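Side-chain contacts in periplasmic protein (Legionella pneumophila subsp. pneumophila, PDB 4FGQ), which is probably a calcium-dependent cysteine protease of the bacterial transglutaminase-like family, working in the periplasm: residues K93-V98 and G183-L188; I109-S114 and A120-S125; V156-F159 and L164-A167. All coordinates share one frame; numbering follows the deposited sequence. Where two conformers were deposited one is given.

Contacts 2 and 3 are two hairpins that lie side by side in one antiparallel sheet, where strand 107-114 of contact 2 pairs with strand 153-159 of contact 3, while contact 1 joins two helices that are distant in sequence. Contact 1 is buried and wholly apolar across its segments, with rings and one leucine bridging widely spaced helices. Contact 2 is also largely buried, but couples regular backbone hydrogen bonds to a sulfur-aromatic contact and a hydroxyl pair. Contact 3, at the outer strand 164-166, is only partly buried and brings water into its bonding. The three meet where Trp185 touches both Ile109 and Phe159, so the helix 183-192 packs against the sheet.

Contact 1. Residues K93-V98 and G183-L188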
loop_
_atom_site.group_PDB
_atom_site.type_symbol
_atom_site.label_atom_id
_atom_site.label_comp_id
_atom_site.label_asym_id
_atom_site.label_seq_id
_atom_site.Cartn_x
_atom_site.Cartn_y
_atom_site.Cartn_z
ATOM N N LYS A 93 1.136 -1.947 1.464
ATOM C CA LYS A 93 0.758 -3.079 0.621
ATOM C C LYS A 93 1.612 -3.115 -0.639
ATOM O O LYS A 93 2.066 -4.185 -1.058
ATOM C CB LYS A 93 -0.723 -3.014 0.251
ATOM C CG LYS A 93 -1.662 -3.371 1.404
ATOM C CD LYS A 93 -3.114 -3.168 0.985
ATOM C CE LYS A 93 -4.061 -3.236 2.191
ATOM N NZ LYS A 93 -5.476 -3.004 1.745
ATOM N N TYR A 94 1.810 -1.945 -1.241
ATOM C CA TYR A 94 2.623 -1.820 -2.446
ATOM C C TYR A 94 4.047 -2.324 -2.198
ATOM O O TYR A 94 4.527 -3.214 -2.899
ATOM C CB TYR A 94 2.643 -0.369 -2.950
ATOM C CG TYR A 94 3.736 -0.113 -3.973
ATOM C CD1 TYR A 94 3.595 -0.528 -5.294
ATOM C CD2 TYR A 94 4.919 0.516 -3.604
ATOM C CE1 TYR A 94 4.620 -0.293 -6.237
ATOM C CE2 TYR A 94 5.935 0.737 -4.516
ATOM C CZ TYR A 94 5.785 0.331 -5.827
ATOM O OH TYR A 94 6.809 0.565 -6.716
ATOM N N PHE A 95 4.727 -1.766 -1.203
ATOM C CA PHE A 95 6.121 -2.153 -0.976
ATOM C C PHE A 95 6.251 -3.624 -0.601
ATOM O O PHE A 95 7.215 -4.298 -0.983
ATOM C CB PHE A 95 6.790 -1.244 0.062
ATOM C CG PHE A 95 7.235 0.068 -0.506
ATOM C CD1 PHE A 95 8.282 0.117 -1.421
ATOM C CD2 PHE A 95 6.599 1.250 -0.147
ATOM C CE1 PHE A 95 8.704 1.327 -1.964
ATOM C CE2 PHE A 95 7.012 2.468 -0.683
ATOM C CZ PHE A 95 8.065 2.508 -1.594
ATOM N N THR A 96 5.266 -4.139 0.117
ATOM C CA THR A 96 5.326 -5.526 0.556
ATOM C C THR A 96 5.137 -6.464 -0.634
ATOM O O THR A 96 5.839 -7.466 -0.756
ATOM C CB THR A 96 4.276 -5.805 1.633
ATOM O OG1 THR A 96 4.531 -4.953 2.754
ATOM C CG2 THR A 96 4.351 -7.254 2.104
ATOM N N LEU A 97 4.213 -6.116 -1.531
ATOM C CA LEU A 97 4.004 -6.924 -2.738
ATOM C C LEU A 97 5.233 -6.928 -3.640
ATOM O O LEU A 97 5.579 -7.963 -4.212
ATOM C CB LEU A 97 2.746 -6.480 -3.491
ATOM C CG LEU A 97 1.487 -7.041 -2.804
ATOM C CD1 LEU A 97 0.257 -6.225 -3.193
ATOM C CD2 LEU A 97 1.287 -8.533 -3.172
ATOM N N VAL A 98 5.899 -5.786 -3.769
ATOM C CA VAL A 98 7.150 -5.732 -4.529
ATOM C C VAL A 98 8.178 -6.658 -3.872
ATOM O O VAL A 98 8.878 -7.415 -4.549
ATOM C CB VAL A 98 7.678 -4.284 -4.649
ATOM C CG1 VAL A 98 9.100 -4.271 -5.210
ATOM C CG2 VAL A 98 6.726 -3.447 -5.515
ATOM N N GLY A 183 5.785 15.380 -4.218
ATOM C CA GLY A 183 6.718 15.737 -3.158
ATOM C C GLY A 183 6.775 14.817 -1.949
ATOM O O GLY A 183 7.866 14.468 -1.490
ATOM N N LYS A 184 5.612 14.429 -1.431
ATOM C CA LYS A 184 5.550 13.587 -0.238
ATOM C C LYS A 184 6.075 12.201 -0.523
ATOM O O LYS A 184 6.607 11.540 0.364
ATOM C CB LYS A 184 4.113 13.443 0.248
ATOM C CG LYS A 184 3.458 14.722 0.679
ATOM C CD LYS A 184 1.958 14.535 0.644
ATOM C CE LYS A 184 1.275 15.740 1.205
ATOM N NZ LYS A 184 -0.205 15.582 1.223
ATOM N N TRP A 185 5.880 11.760 -1.759
ATOM C CA TRP A 185 6.281 10.432 -2.196
ATOM C C TRP A 185 7.792 10.406 -2.358
ATOM O O TRP A 185 8.455 9.469 -1.923
ATOM C CB TRP A 185 5.576 10.100 -3.515
ATOM C CG TRP A 185 5.875 8.749 -4.108
ATOM C CD1 TRP A 185 6.375 8.502 -5.349
ATOM C CD2 TRP A 185 5.661 7.463 -3.500
ATOM N NE1 TRP A 185 6.498 7.146 -5.555
ATOM C CE2 TRP A 185 6.070 6.486 -4.433
ATOM C CE3 TRP A 185 5.178 7.047 -2.257
ATOM C CZ2 TRP A 185 6.001 5.116 -4.165
ATOM C CZ3 TRP A 185 5.112 5.689 -1.988
ATOM C CH2 TRP A 185 5.521 4.739 -2.939
ATOM N N ASP A 186 8.330 11.445 -2.989
ATOM C CA ASP A 186 9.774 11.599 -3.111
ATOM C C ASP A 186 10.424 11.580 -1.727
ATOM O O ASP A 186 11.372 10.833 -1.484
ATOM C CB ASP A 186 10.096 12.910 -3.828
ATOM C CG ASP A 186 11.580 13.097 -4.071
ATOM O OD1 ASP A 186 12.215 12.194 -4.661
ATOM O OD2 ASP A 186 12.111 14.154 -3.670
ATOM N N ALA A 187 9.897 12.399 -0.823
ATOM C CA ALA A 187 10.394 12.465 0.549
ATOM C C ALA A 187 10.213 11.139 1.285
ATOM O O ALA A 187 11.057 10.746 2.093
ATOM C CB ALA A 187 9.702 13.588 1.306
ATOM N N LEU A 188 9.103 10.461 1.011
ATOM C CA LEU A 188 8.835 9.176 1.648
ATOM C C LEU A 188 9.902 8.158 1.257
ATOM O O LEU A 188 10.444 7.464 2.124
ATOM C CB LEU A 188 7.427 8.651 1.302
ATOM C CG LEU A 188 6.915 7.355 1.955
ATOM C CD1 LEU A 188 5.398 7.326 1.947
ATOM C CD2 LEU A 188 7.422 6.114 1.253
#
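Phe95 and Trp185 reach out from opposite directions and meet rim to rim, Phe95 CE2 lying 3.5 Å from Trp185 CH2. Neither ring lies over the face of the other: the planes are inclined at 28° and the centroid of the Phe95 ring is 5.7 Å from that of the six-membered ring of Trp185. This is the tight part of the contact. Trp185 gets there because its CG is anti to the backbone N (chi1 -180°), which carries the indole off the helix so that its far corner, CZ3 and CH2, does the touching. Tyr94 adds a looser flank, with CD2 4.3 Å from Trp185 CH2 at the edge of the indole; the same CD2 sits over the centre of the Phe95 ring. On the other flank a methyl, Leu188 CD2, comes to 4.1 Å from Phe95 CE2. The helices themselves stay well apart, their segment axes no nearer than 15.0 Å, so the side chains span the gap; Gly183 and Lys184 lie on the solvent side. The polar ends are turned to other partners: Trp185 NE1 bonds to Asn160 O, and Tyr94 OH to Ser104 and Ala161. Long aromatic side chains thus bridge helices 86-100 and 183-192 in a hydrophobic core of this transglutaminase-like cysteine proteinase fold, with the side chain of Leu188 about 6 Å from that of Asp88, a calcium-site residue.

Contact 2. Residues I109-S114 and A120-S125; sequences ITYAAS and AHMVLS
The sulfur of Met122 folds back across the neighbouring strand, SD lying 3.6 Å from Tyr111 CB and beside the edge of the phenol ring, 5.5 Å from its centroid: a Met-aromatic contact at the rim. Bends at chi2 (86°) and chi3 (80°) curl the thioether this way and set CE in the ring plane, 3.8 Å from Tyr111 CD1. On the same face Ile109 CG2 packs 3.7 Å from Met122 CG, and Ala120 CB comes obliquely to the hydroxyl end of Tyr111, 3.5 Å from CZ. Tyr157 of strand 153-159 stacks on the Tyr111 ring. The opposite face, with Thr110, Ala112, His121 and Val123, is more polar. There Thr110 OG1 and Ser125 OG lie 2.8 Å apart in a hydroxyl hydrogen bond, and Thr110 OG1 also bonds to Arg108 O. Two reciprocal pairs of backbone bonds, Thr110 with Val123 and Ala112 with His121, tie the strands; Thr110 N to Val123 O is nearly straight at 173°. Met122 also rests on Glu87, a calcium-site residue, so this face backs onto that region. His121 bends away from the partner strand: this hairpin of the six-stranded antiparallel sheet sets it against Cys86, with NE2 bonded to Asp138 OD1, consistent with the Cys-His-Asp triad of papain-like and transglutaminase-like enzymes.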
loop_
_atom_site.group_PDB
_atom_site.type_symbol
_atom_site.label_atom_id
_atom_site.label_comp_id
_atom_site.label_asym_id
_atom_site.label_seq_id
_atom_site.Cartn_x
_atom_site.Cartn_y
_atom_site.Cartn_z
ATOM N N ILE A 109 -0.297 2.605 -6.931
ATOM C CA ILE A 109 -1.048 3.197 -5.843
ATOM C C ILE A 109 -1.969 4.239 -6.470
ATOM O O ILE A 109 -1.517 5.088 -7.248
ATOM C CB ILE A 109 -0.104 3.849 -4.827
ATOM C CG1 ILE A 109 0.871 2.802 -4.259
ATOM C CG2 ILE A 109 -0.900 4.528 -3.712
ATOM C CD1 ILE A 109 2.093 3.414 -3.533
ATOM N N THR A 110 -3.263 4.182 -6.150
ATOM C CA THR A 110 -4.249 4.962 -6.898
ATOM C C THR A 110 -5.040 5.904 -6.011
ATOM O O THR A 110 -5.679 5.470 -5.056
ATOM C CB THR A 110 -5.256 4.043 -7.607
ATOM O OG1 THR A 110 -4.549 3.177 -8.500
ATOM C CG2 THR A 110 -6.267 4.855 -8.417
ATOM N N TYR A 111 -5.019 7.181 -6.366
ATOM C CA TYR A 111 -5.797 8.202 -5.673
ATOM C C TYR A 111 -7.101 8.347 -6.440
ATOM O O TYR A 111 -7.101 8.662 -7.637
ATOM C CB TYR A 111 -5.003 9.496 -5.687
ATOM C CG TYR A 111 -5.626 10.711 -5.022
ATOM C CD1 TYR A 111 -5.216 11.111 -3.765
ATOM C CD2 TYR A 111 -6.545 11.496 -5.690
ATOM C CE1 TYR A 111 -5.741 12.246 -3.170
ATOM C CE2 TYR A 111 -7.072 12.626 -5.106
ATOM C CZ TYR A 111 -6.669 12.991 -3.846
ATOM O OH TYR A 111 -7.194 14.127 -3.262
ATOM N N ALA A 112 -8.212 8.107 -5.753
ATOM C CA ALA A 112 -9.515 8.107 -6.394
ATOM C C ALA A 112 -10.486 9.004 -5.632
ATOM O O ALA A 112 -10.327 9.237 -4.436
ATOM C CB ALA A 112 -10.065 6.682 -6.479
ATOM N N ALA A 113 -11.490 9.506 -6.333
ATOM C CA ALA A 113 -12.601 10.170 -5.664
ATOM C C ALA A 113 -13.580 9.066 -5.250
ATOM O O ALA A 113 -13.958 8.233 -6.079
ATOM C CB ALA A 113 -13.275 11.140 -6.615
ATOM N N SER A 114 -13.977 9.018 -3.981
ATOM C CA SER A 114 -15.050 8.104 -3.599
ATOM C C SER A 114 -16.376 8.815 -3.802
ATOM O O SER A 114 -16.660 9.831 -3.150
ATOM C CB SER A 114 -14.922 7.634 -2.148
ATOM O OG SER A 114 -16.127 6.994 -1.764
ATOM N N ALA A 120 -11.719 12.044 -1.090
ATOM C CA ALA A 120 -10.678 11.288 -1.771
ATOM C C ALA A 120 -10.389 9.997 -1.010
ATOM O O ALA A 120 -10.532 9.930 0.220
ATOM C CB ALA A 120 -9.422 12.124 -1.932
ATOM N N HIS A 121 -10.006 8.965 -1.747
ATOM C CA HIS A 121 -9.715 7.668 -1.153
ATOM C C HIS A 121 -8.622 6.985 -1.948
ATOM O O HIS A 121 -8.698 6.919 -3.170
ATOM C CB HIS A 121 -10.961 6.789 -1.178
ATOM C CG HIS A 121 -10.816 5.527 -0.389
ATOM N ND1 HIS A 121 -10.708 5.526 0.988
ATOM C CD2 HIS A 121 -10.746 4.231 -0.777
ATOM C CE1 HIS A 121 -10.579 4.279 1.410
ATOM N NE2 HIS A 121 -10.608 3.477 0.363
ATOM N N MET A 122 -7.621 6.457 -1.254
ATOM C CA MET A 122 -6.482 5.819 -1.915
ATOM C C MET A 122 -6.596 4.310 -1.795
ATOM O O MET A 122 -6.947 3.782 -0.727
ATOM C CB MET A 122 -5.173 6.277 -1.259
ATOM C CG MET A 122 -3.892 5.955 -2.024
ATOM S SD MET A 122 -3.510 7.230 -3.259
ATOM C CE MET A 122 -2.759 8.541 -2.294
ATOM N N VAL A 123 -6.301 3.615 -2.890
ATOM C CA VAL A 123 -6.287 2.155 -2.917
ATOM C C VAL A 123 -5.023 1.713 -3.633
ATOM O O VAL A 123 -4.278 2.551 -4.134
ATOM C CB VAL A 123 -7.503 1.580 -3.664
ATOM C CG1 VAL A 123 -8.802 1.979 -2.942
ATOM C CG2 VAL A 123 -7.511 2.073 -5.113
ATOM N N LEU A 124 -4.788 0.402 -3.693
ATOM C CA LEU A 124 -3.694 -0.129 -4.505
ATOM C C LEU A 124 -4.310 -0.878 -5.675
ATOM O O LEU A 124 -5.149 -1.747 -5.472
ATOM C CB LEU A 124 -2.815 -1.074 -3.679
ATOM C CG LEU A 124 -1.698 -1.789 -4.449
ATOM C CD1 LEU A 124 -0.818 -0.772 -5.136
ATOM C CD2 LEU A 124 -0.879 -2.620 -3.466
ATOM N N SER A 125 -3.927 -0.509 -6.897
ATOM C CA SER A 125 -4.441 -1.174 -8.088
ATOM C C SER A 125 -3.426 -2.162 -8.642
ATOM O O SER A 125 -2.251 -1.832 -8.806
ATOM C CB SER A 125 -4.767 -0.138 -9.175
ATOM O OG SER A 125 -5.843 0.702 -8.777
#

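Contact 3. Residues V156-F159 and L164-A167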
loop_
_atom_site.group_PDB
_atom_site.type_symbol
_atom_site.label_atom_id
_atom_site.label_comp_id
_atom_site.label_asym_id
_atom_site.label_seq_id
_atom_site.Cartn_x
_atom_site.Cartn_y
_atom_site.Cartn_z
ATOM N N VAL A 156 -8.197 9.398 -10.039
ATOM C CA VAL A 156 -7.690 10.714 -10.398
ATOM C C VAL A 156 -6.249 10.607 -10.894
ATOM O O VAL A 156 -5.916 11.128 -11.961
ATOM C CB VAL A 156 -7.801 11.673 -9.204
ATOM C CG1 VAL A 156 -7.246 13.053 -9.550
ATOM C CG2 VAL A 156 -9.257 11.790 -8.789
ATOM N N TYR A 157 -5.396 9.945 -10.122
ATOM C CA TYR A 157 -4.030 9.676 -10.574
ATOM C C TYR A 157 -3.517 8.419 -9.912
ATOM O O TYR A 157 -4.101 7.939 -8.947
ATOM C CB TYR A 157 -3.087 10.861 -10.286
ATOM C CG TYR A 157 -2.718 11.071 -8.829
ATOM C CD1 TYR A 157 -1.611 10.442 -8.277
ATOM C CD2 TYR A 157 -3.450 11.933 -8.019
ATOM C CE1 TYR A 157 -1.260 10.639 -6.954
ATOM C CE2 TYR A 157 -3.099 12.143 -6.693
ATOM C CZ TYR A 157 -2.007 11.490 -6.169
ATOM O OH TYR A 157 -1.649 11.684 -4.854
ATOM N N SER A 158 -2.435 7.862 -10.448
ATOM C CA SER A 158 -1.822 6.695 -9.840
ATOM C C SER A 158 -0.303 6.817 -9.936
ATOM O O SER A 158 0.216 7.610 -10.720
ATOM C CB SER A 158 -2.322 5.399 -10.488
ATOM O OG SER A 158 -1.955 5.339 -11.851
ATOM N N PHE A 159 0.407 6.058 -9.117
ATOM C CA PHE A 159 1.859 6.172 -9.084
ATOM C C PHE A 159 2.503 4.931 -8.483
ATOM O O PHE A 159 1.849 4.131 -7.811
ATOM C CB PHE A 159 2.268 7.409 -8.278
ATOM C CG PHE A 159 1.857 7.357 -6.842
ATOM C CD1 PHE A 159 2.756 6.956 -5.868
ATOM C CD2 PHE A 159 0.563 7.703 -6.461
ATOM C CE1 PHE A 159 2.378 6.905 -4.532
ATOM C CE2 PHE A 159 0.178 7.652 -5.124
ATOM C CZ PHE A 159 1.086 7.255 -4.167
ATOM N N LEU A 164 4.387 8.194 -12.507
ATOM C CA LEU A 164 3.194 8.904 -12.065
ATOM C C LEU A 164 2.308 9.065 -13.291
ATOM O O LEU A 164 2.770 9.522 -14.338
ATOM C CB LEU A 164 3.580 10.285 -11.532
ATOM C CG LEU A 164 2.446 11.294 -11.366
ATOM C CD1 LEU A 164 1.569 10.876 -10.204
ATOM C CD2 LEU A 164 3.004 12.695 -11.156
ATOM N N TRP A 165 1.043 8.672 -13.175
ATOM C CA TRP A 165 0.123 8.710 -14.310
ATOM C C TRP A 165 -1.170 9.443 -13.957
ATOM O O TRP A 165 -1.762 9.178 -12.920
ATOM C CB TRP A 165 -0.235 7.278 -14.726
ATOM C CG TRP A 165 0.925 6.459 -15.218
ATOM C CD1 TRP A 165 1.324 6.299 -16.514
ATOM C CD2 TRP A 165 1.827 5.674 -14.422
ATOM N NE1 TRP A 165 2.421 5.468 -16.572
ATOM C CE2 TRP A 165 2.751 5.076 -15.302
ATOM C CE3 TRP A 165 1.945 5.427 -13.053
ATOM C CZ2 TRP A 165 3.779 4.244 -14.852
ATOM C CZ3 TRP A 165 2.963 4.604 -12.610
ATOM C CH2 TRP A 165 3.865 4.017 -13.507
ATOM N N LEU A 166 -1.628 10.345 -14.819
ATOM C CA LEU A 166 -2.949 10.936 -14.616
ATOM C C LEU A 166 -3.999 10.011 -15.224
ATOM O O LEU A 166 -3.754 9.365 -16.243
ATOM C CB LEU A 166 -3.043 12.328 -15.242
ATOM C CG LEU A 166 -2.044 13.372 -14.749
ATOM C CD1 LEU A 166 -2.419 14.773 -15.252
ATOM C CD2 LEU A 166 -1.934 13.354 -13.238
ATOM N N ALA A 167 -5.162 9.933 -14.591
ATOM C CA ALA A 167 -6.235 9.080 -15.093
ATOM C C ALA A 167 -6.956 9.737 -16.263
ATOM O O ALA A 167 -6.878 10.954 -16.444
ATOM C CB ALA A 167 -7.220 8.778 -13.992
HETATM O O HOH W 1 -6.939 13.064 -13.771
HETATM O O HOH W 2 -3.686 6.739 -13.504
#
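Trp165 and Ser158 form the centre of this hairpin, facing each other as an antiparallel hydrogen-bonded pair. Their backbones are joined both ways: Trp165 N gives a bond of 2.8 Å to Ser158 O, nearly straight at 174°, and Ser158 N returns one to Trp165 O. The Trp165 side chain leaves with CG anti to its carbonyl carbon (chi1 -63°), which lays the indole alongside the partner strand with its edge toward it. CE3 comes to 3.6 Å from Ser158 O, and CZ3 approaches Phe159 CA. Arg108 of the neighbouring strand makes a cation-pi contact with the same indole. Ser158 OG sits on the Trp165 side of the sheet, where a water bonds to it at 2.8 Å and donates a longer bond to Trp165 O.

On the other side of the sheet Leu164 is the third main participant. Its CD1 fits between two aromatic residues, 3.7 Å from Tyr157 CD1 and 4.0 Å from Phe159 CB, while the far ends of both side chains lead away, the Tyr157 ring stacking on Tyr111 and the Phe159 ring meeting Trp185 edge-to-face. Leu166 CD2 adds a contact with Tyr157 CB.

At the strand's end Ala167 N bonds to Val156 O, 3.0 Å long, from above the carbonyl plane, and a second water donates to the same oxygen. Val156 and Tyr157 both face Tyr111 of the neighbouring strand 107-114, a classic beta bulge.

The chemistry differs by face: leucine and aromatic carbon on the side of Tyr157 and Phe159, and hydroxyl, water and the indole on the side of Ser158. Three backbone bonds set the register, apolar contacts on one face add to them, and two waters give Val156 O and Trp165 O a second donor each.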